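Probable porin (Pseudomonas aeruginosa, PDB 4FSO) probably forms a beta-barrel channel in the bacterial outer membrane through which small solutes can pass. Local coordinates at residues V218-Y223 with D245-G250; L68-I73 with L136-F141. All coordinates share one frame; numbering follows the deposited sequence.

In the fold
The two contacts sit at separate places on the curved beta wall of this porin, with centres 29 Å apart and nearest atoms about 9 Å apart. Contact 1 zips together the two strands of a hairpin, 219-231 and 236-248, at the end away from their tight turn. Contact 2 presses residues 136-139, probably part of the loop folded into the barrel, and the start of strand 140-142 against strand 62-72. A second loop reaches both neighbourhoods: Gln221 of contact 1 bonds to Pro289 O, and Thr139 of contact 2 to Gly293 O. Behind contact 2 a bound C8E detergent molecule touches Ala69 and Met70 and lies about 5 Å from the Leu71 side chain.

Contact 1: residues V218-Y223 with D245-G250; sequences VYRQRY and DSEDAG
Arg220, Asp245 and Ala249 bury the most surface where strands 219-223 and 245-248 run antiparallel, their directions 170° apart. Arg220 and Glu247 form a hydrogen-bonded pair whose N-H and C=O groups bind reciprocally. Both side chains start with CG in the crowded position between backbone N and carbonyl carbon (chi1 48° and 61°), then cross obliquely; the arginine chain bends at chi3 and brings NH1 to Glu247 OE2 at 2.9 Å. This salt bridge lies near the guanidinium plane but meets the carboxylate from above its plane. Over one guanidinium face sits the Ala249 methyl, with CB 3.8 Å from Arg220 NE, while Ala249 N closes the pairing on Val218 O at 3.1 Å, from above that carbonyl's plane. Two residues along, the backbone bonds of Arg222 and Asp245 are again reciprocal. Their side chains run side by side on the same face as Arg220, but the hydrogen bond within their salt bridge, Arg222 NH2 to Asp245 OD2 at 3.1 Å, is weak and bent. On the other face the Gln221 amide, at the tip of an extended chain, points NE2 at Ser246 OG, 3.0 Å away and close to the amide plane; NE2 also bonds to Pro289 O, so this buried group is gripped twice. Backbone bonds continue the sheet on both flanks, from Gln221 to Gly213 of strand 206-215 and from Ser246 to Asn259 of strand 258-270, while the loop holding Pro289 and Leu291 packs over Tyr219 and Ser246.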
loop_
_atom_site.group_PDB
_atom_site.type_symbol
_atom_site.label_atom_id
_atom_site.label_comp_id
_atom_site.label_asym_id
_atom_site.label_seq_id
_atom_site.Cartn_x
_atom_site.Cartn_y
_atom_site.Cartn_z
ATOM N N VAL A 218 -1.660 -1.482 21.306
ATOM C CA VAL A 218 -0.641 -2.246 20.637
ATOM C C VAL A 218 0.532 -1.313 20.433
ATOM O O VAL A 218 1.630 -1.553 20.949
ATOM C CB VAL A 218 -1.154 -2.764 19.292
ATOM C CG1 VAL A 218 -0.045 -3.536 18.510
ATOM C CG2 VAL A 218 -2.394 -3.617 19.520
ATOM N N TYR A 219 0.290 -0.235 19.695
ATOM C CA TYR A 219 1.386 0.602 19.220
ATOM C C TYR A 219 0.958 1.986 18.825
ATOM O O TYR A 219 -0.177 2.218 18.375
ATOM C CB TYR A 219 2.162 -0.065 18.048
ATOM C CG TYR A 219 1.537 0.016 16.639
ATOM C CD1 TYR A 219 1.728 1.129 15.825
ATOM C CD2 TYR A 219 0.803 -1.052 16.111
ATOM C CE1 TYR A 219 1.184 1.192 14.554
ATOM C CE2 TYR A 219 0.259 -1.009 14.817
ATOM C CZ TYR A 219 0.448 0.114 14.043
ATOM O OH TYR A 219 -0.112 0.169 12.773
ATOM N N ARG A 220 1.897 2.904 19.001
ATOM C CA ARG A 220 1.794 4.234 18.435
ATOM C C ARG A 220 2.910 4.429 17.397
ATOM O O ARG A 220 4.000 3.850 17.497
ATOM C CB ARG A 220 1.803 5.317 19.531
ATOM C CG ARG A 220 2.891 5.178 20.589
ATOM C CD ARG A 220 2.803 6.294 21.665
ATOM N NE ARG A 220 1.813 6.029 22.721
ATOM C CZ ARG A 220 2.105 5.825 24.007
ATOM N NH1 ARG A 220 3.366 5.859 24.424
ATOM N NH2 ARG A 220 1.133 5.590 24.883
ATOM N N GLN A 221 2.618 5.243 16.398
ATOM C CA GLN A 221 3.497 5.422 15.278
ATOM C C GLN A 221 3.432 6.879 14.784
ATOM O O GLN A 221 2.352 7.443 14.624
ATOM C CB GLN A 221 3.077 4.425 14.185
ATOM C CG GLN A 221 3.990 4.336 12.974
ATOM C CD GLN A 221 3.673 3.108 12.109
ATOM O OE1 GLN A 221 2.882 3.175 11.163
ATOM N NE2 GLN A 221 4.292 1.984 12.441
ATOM N N ARG A 222 4.591 7.482 14.557
ATOM C CA ARG A 222 4.675 8.801 13.950
ATOM C C ARG A 222 5.323 8.659 12.579
ATOM O O ARG A 222 6.081 7.709 12.321
ATOM C CB ARG A 222 5.542 9.748 14.786
ATOM C CG ARG A 222 5.043 10.054 16.185
ATOM C CD ARG A 222 5.882 11.176 16.825
ATOM N NE ARG A 222 7.206 10.733 17.269
ATOM C CZ ARG A 222 8.297 11.501 17.284
ATOM N NH1 ARG A 222 8.249 12.762 16.859
ATOM N NH2 ARG A 222 9.445 11.001 17.718
ATOM N N TYR A 223 5.050 9.634 11.720
ATOM C CA TYR A 223 5.530 9.599 10.363
ATOM C C TYR A 223 5.897 10.980 9.835
ATOM O O TYR A 223 5.154 11.927 10.021
ATOM C CB TYR A 223 4.466 8.979 9.464
ATOM C CG TYR A 223 4.735 9.195 7.987
ATOM C CD1 TYR A 223 5.525 8.299 7.267
ATOM C CD2 TYR A 223 4.204 10.297 7.311
ATOM C CE1 TYR A 223 5.772 8.486 5.903
ATOM C CE2 TYR A 223 4.453 10.502 5.958
ATOM C CZ TYR A 223 5.232 9.592 5.257
ATOM O OH TYR A 223 5.476 9.801 3.923
ATOM N N ASP A 245 8.328 6.261 13.301
ATOM C CA ASP A 245 8.777 6.051 14.648
ATOM C C ASP A 245 7.633 5.368 15.344
ATOM O O ASP A 245 6.539 5.913 15.369
ATOM C CB ASP A 245 9.085 7.394 15.286
ATOM C CG ASP A 245 9.905 7.271 16.527
ATOM O OD1 ASP A 245 9.865 6.216 17.180
ATOM O OD2 ASP A 245 10.602 8.241 16.859
ATOM N N SER A 246 7.885 4.177 15.889
ATOM C CA SER A 246 6.832 3.359 16.502
ATOM C C SER A 246 7.262 2.739 17.827
ATOM O O SER A 246 8.399 2.331 17.995
ATOM C CB SER A 246 6.373 2.231 15.561
ATOM O OG SER A 246 6.594 2.581 14.224
ATOM N N GLU A 247 6.321 2.644 18.755
ATOM C CA GLU A 247 6.572 1.963 20.008
ATOM C C GLU A 247 5.284 1.329 20.491
ATOM O O GLU A 247 4.207 1.693 20.026
ATOM C CB GLU A 247 7.054 2.963 21.044
ATOM C CG GLU A 247 6.022 4.016 21.302
ATOM C CD GLU A 247 6.524 5.130 22.178
ATOM O OE1 GLU A 247 7.763 5.275 22.306
ATOM O OE2 GLU A 247 5.673 5.855 22.739
ATOM N N ASP A 248 5.403 0.371 21.411
ATOM C CA ASP A 248 4.251 -0.169 22.137
ATOM C C ASP A 248 3.440 0.942 22.826
ATOM O O ASP A 248 3.991 1.965 23.238
ATOM C CB ASP A 248 4.700 -1.221 23.161
ATOM C CG ASP A 248 5.706 -0.684 24.161
ATOM O OD1 ASP A 248 6.812 -0.311 23.736
ATOM O OD2 ASP A 248 5.406 -0.653 25.377
ATOM N N ALA A 249 2.134 0.736 22.949
ATOM C CA ALA A 249 1.227 1.761 23.483
ATOM C C ALA A 249 0.223 1.112 24.413
ATOM O O ALA A 249 -0.116 -0.066 24.218
ATOM C CB ALA A 249 0.495 2.455 22.350
ATOM N N GLY A 250 -0.258 1.862 25.409
ATOM C CA GLY A 250 -1.212 1.312 26.360
ATOM C C GLY A 250 -0.846 -0.049 26.960
ATOM O O GLY A 250 0.243 -0.225 27.537
#

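Contact 2: residues L68-I73 with L136-F141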
loop_
_atom_site.group_PDB
_atom_site.type_symbol
_atom_site.label_atom_id
_atom_site.label_comp_id
_atom_site.label_asym_id
_atom_site.label_seq_id
_atom_site.Cartn_x
_atom_site.Cartn_y
_atom_site.Cartn_z
ATOM N N LEU A 68 -19.588 -0.082 -1.314
ATOM C CA LEU A 68 -18.713 -1.103 -1.843
ATOM C C LEU A 68 -19.368 -2.469 -1.795
ATOM O O LEU A 68 -20.004 -2.848 -0.807
ATOM C CB LEU A 68 -17.397 -1.106 -1.090
ATOM C CG LEU A 68 -16.597 0.147 -1.400
ATOM C CD1 LEU A 68 -16.128 0.794 -0.098
ATOM C CD2 LEU A 68 -15.434 -0.193 -2.332
ATOM N N ALA A 69 -19.226 -3.202 -2.885
ATOM C CA ALA A 69 -19.744 -4.549 -2.945
ATOM C C ALA A 69 -18.682 -5.394 -3.606
ATOM O O ALA A 69 -18.107 -4.983 -4.624
ATOM C CB ALA A 69 -21.024 -4.582 -3.751
ATOM N N MET A 70 -18.394 -6.556 -3.022
ATOM C CA MET A 70 -17.392 -7.440 -3.604
ATOM C C MET A 70 -17.861 -8.876 -3.622
ATOM O O MET A 70 -18.647 -9.304 -2.772
ATOM C CB MET A 70 -16.067 -7.326 -2.860
ATOM C CG MET A 70 -15.588 -5.908 -2.724
ATOM S SD MET A 70 -14.573 -5.672 -1.274
ATOM C CE MET A 70 -14.488 -3.881 -1.231
ATOM N N LEU A 71 -17.360 -9.614 -4.603
ATOM C CA LEU A 71 -17.799 -10.976 -4.848
ATOM C C LEU A 71 -16.639 -11.795 -5.416
ATOM O O LEU A 71 -16.100 -11.473 -6.483
ATOM C CB LEU A 71 -18.973 -10.979 -5.835
ATOM C CG LEU A 71 -19.605 -12.363 -5.965
ATOM C CD1 LEU A 71 -20.307 -12.730 -4.656
ATOM C CD2 LEU A 71 -20.552 -12.459 -7.154
ATOM N N GLY A 72 -16.253 -12.848 -4.705
ATOM C CA GLY A 72 -15.079 -13.610 -5.091
ATOM C C GLY A 72 -15.268 -15.115 -5.137
ATOM O O GLY A 72 -16.187 -15.653 -4.525
ATOM N N ILE A 73 -14.392 -15.796 -5.868
ATOM C CA ILE A 73 -14.381 -17.257 -5.879
ATOM C C ILE A 73 -13.023 -17.823 -6.300
ATOM O O ILE A 73 -12.250 -17.171 -7.007
ATOM C CB ILE A 73 -15.482 -17.829 -6.786
ATOM C CG1 ILE A 73 -15.637 -19.329 -6.539
ATOM C CG2 ILE A 73 -15.184 -17.540 -8.242
ATOM C CD1 ILE A 73 -16.234 -19.677 -5.184
ATOM N N LEU A 136 -7.476 -10.945 -4.048
ATOM C CA LEU A 136 -8.608 -10.870 -4.982
ATOM C C LEU A 136 -9.526 -9.666 -4.729
ATOM O O LEU A 136 -9.874 -8.911 -5.649
ATOM C CB LEU A 136 -9.426 -12.169 -4.951
ATOM C CG LEU A 136 -10.632 -12.160 -5.888
ATOM C CD1 LEU A 136 -10.184 -12.101 -7.338
ATOM C CD2 LEU A 136 -11.530 -13.358 -5.643
ATOM N N LEU A 137 -9.922 -9.510 -3.474
ATOM C CA LEU A 137 -10.801 -8.428 -3.073
ATOM C C LEU A 137 -10.083 -7.683 -1.951
ATOM O O LEU A 137 -9.533 -8.308 -1.039
ATOM C CB LEU A 137 -12.150 -8.987 -2.603
ATOM C CG LEU A 137 -12.821 -10.068 -3.478
ATOM C CD1 LEU A 137 -14.146 -10.530 -2.877
ATOM C CD2 LEU A 137 -13.012 -9.618 -4.932
ATOM N N PRO A 138 -10.054 -6.343 -2.030
ATOM C CA PRO A 138 -9.314 -5.550 -1.040
ATOM C C PRO A 138 -9.825 -5.743 0.393
ATOM O O PRO A 138 -10.873 -6.348 0.619
ATOM C CB PRO A 138 -9.532 -4.100 -1.500
ATOM C CG PRO A 138 -10.728 -4.142 -2.406
ATOM C CD PRO A 138 -10.721 -5.503 -3.042
ATOM N N THR A 139 -9.063 -5.252 1.360
ATOM C CA THR A 139 -9.507 -5.266 2.741
ATOM C C THR A 139 -10.554 -4.183 2.881
ATOM O O THR A 139 -10.607 -3.253 2.084
ATOM C CB THR A 139 -8.361 -4.945 3.701
ATOM O OG1 THR A 139 -7.119 -5.383 3.128
ATOM C CG2 THR A 139 -8.594 -5.626 5.036
ATOM N N LEU A 140 -11.380 -4.287 3.902
ATOM C CA LEU A 140 -12.455 -3.343 4.061
ATOM C C LEU A 140 -12.439 -2.841 5.487
ATOM O O LEU A 140 -12.655 -3.617 6.408
ATOM C CB LEU A 140 -13.782 -4.044 3.777
ATOM C CG LEU A 140 -14.924 -3.090 3.442
ATOM C CD1 LEU A 140 -14.618 -2.400 2.132
ATOM C CD2 LEU A 140 -16.241 -3.812 3.362
ATOM N N PHE A 141 -12.184 -1.556 5.689
ATOM C CA PHE A 141 -12.202 -1.042 7.055
ATOM C C PHE A 141 -13.481 -0.306 7.336
ATOM O O PHE A 141 -14.183 0.111 6.416
ATOM C CB PHE A 141 -10.969 -0.191 7.353
ATOM C CG PHE A 141 -9.697 -0.977 7.312
ATOM C CD1 PHE A 141 -9.145 -1.485 8.473
ATOM C CD2 PHE A 141 -9.080 -1.257 6.099
ATOM C CE1 PHE A 141 -7.974 -2.237 8.437
ATOM C CE2 PHE A 141 -7.897 -2.002 6.053
ATOM C CZ PHE A 141 -7.346 -2.495 7.224
#
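Met70 is the main projection of strand 68-72 toward residues 136-141, and its partners in the opposing segment are all apolar. Its CG lies beside the backbone N (chi1 -52°) and the chain stays extended beyond it, so the terminal methyl is carried deep between two bumps of the opposing segment: CE is 3.7 Å from Leu140 CD1 and 3.9 Å from Pro138 CG, the proline ring and the leucine both crossing the methionine obliquely. Leu140 CD1 also reaches Leu68 CD1, at a looser 4.2 Å, the two leucines sliding past each other in opposite directions. In return, Leu137 fills the hollow at the foot of Met70. With CG beside its backbone N (chi1 -46°), it pushes CD1 to 3.7 Å from Met70 CB and 3.6 Å from Gly72 N, so a single methyl rests on both side chain and main chain. Gly72 has no side chain in the way, and the strand is bare backbone at this point. Leu136, whose CG is anti to its backbone N (chi1 179°), uses the same dip, laying CD2 3.6 Å from Gly72 CA and beside Ile73 N. Thus Leu136 and Leu137 seat side by side over the glycine, while Met70 projects the other way, between Pro138 and Leu140. Ile49 of strand 41-53 and Tyr101 of strand 101-112 add to the surroundings of Leu137, and Ala69 and Leu71 point away from the loop, toward the side where a C8E detergent molecule is bound. A loop laid on the inner side of the beta wall through Leu136, Leu137 and Pro138 in this way is consistent with the inward-folded loop that narrows the channel in porins.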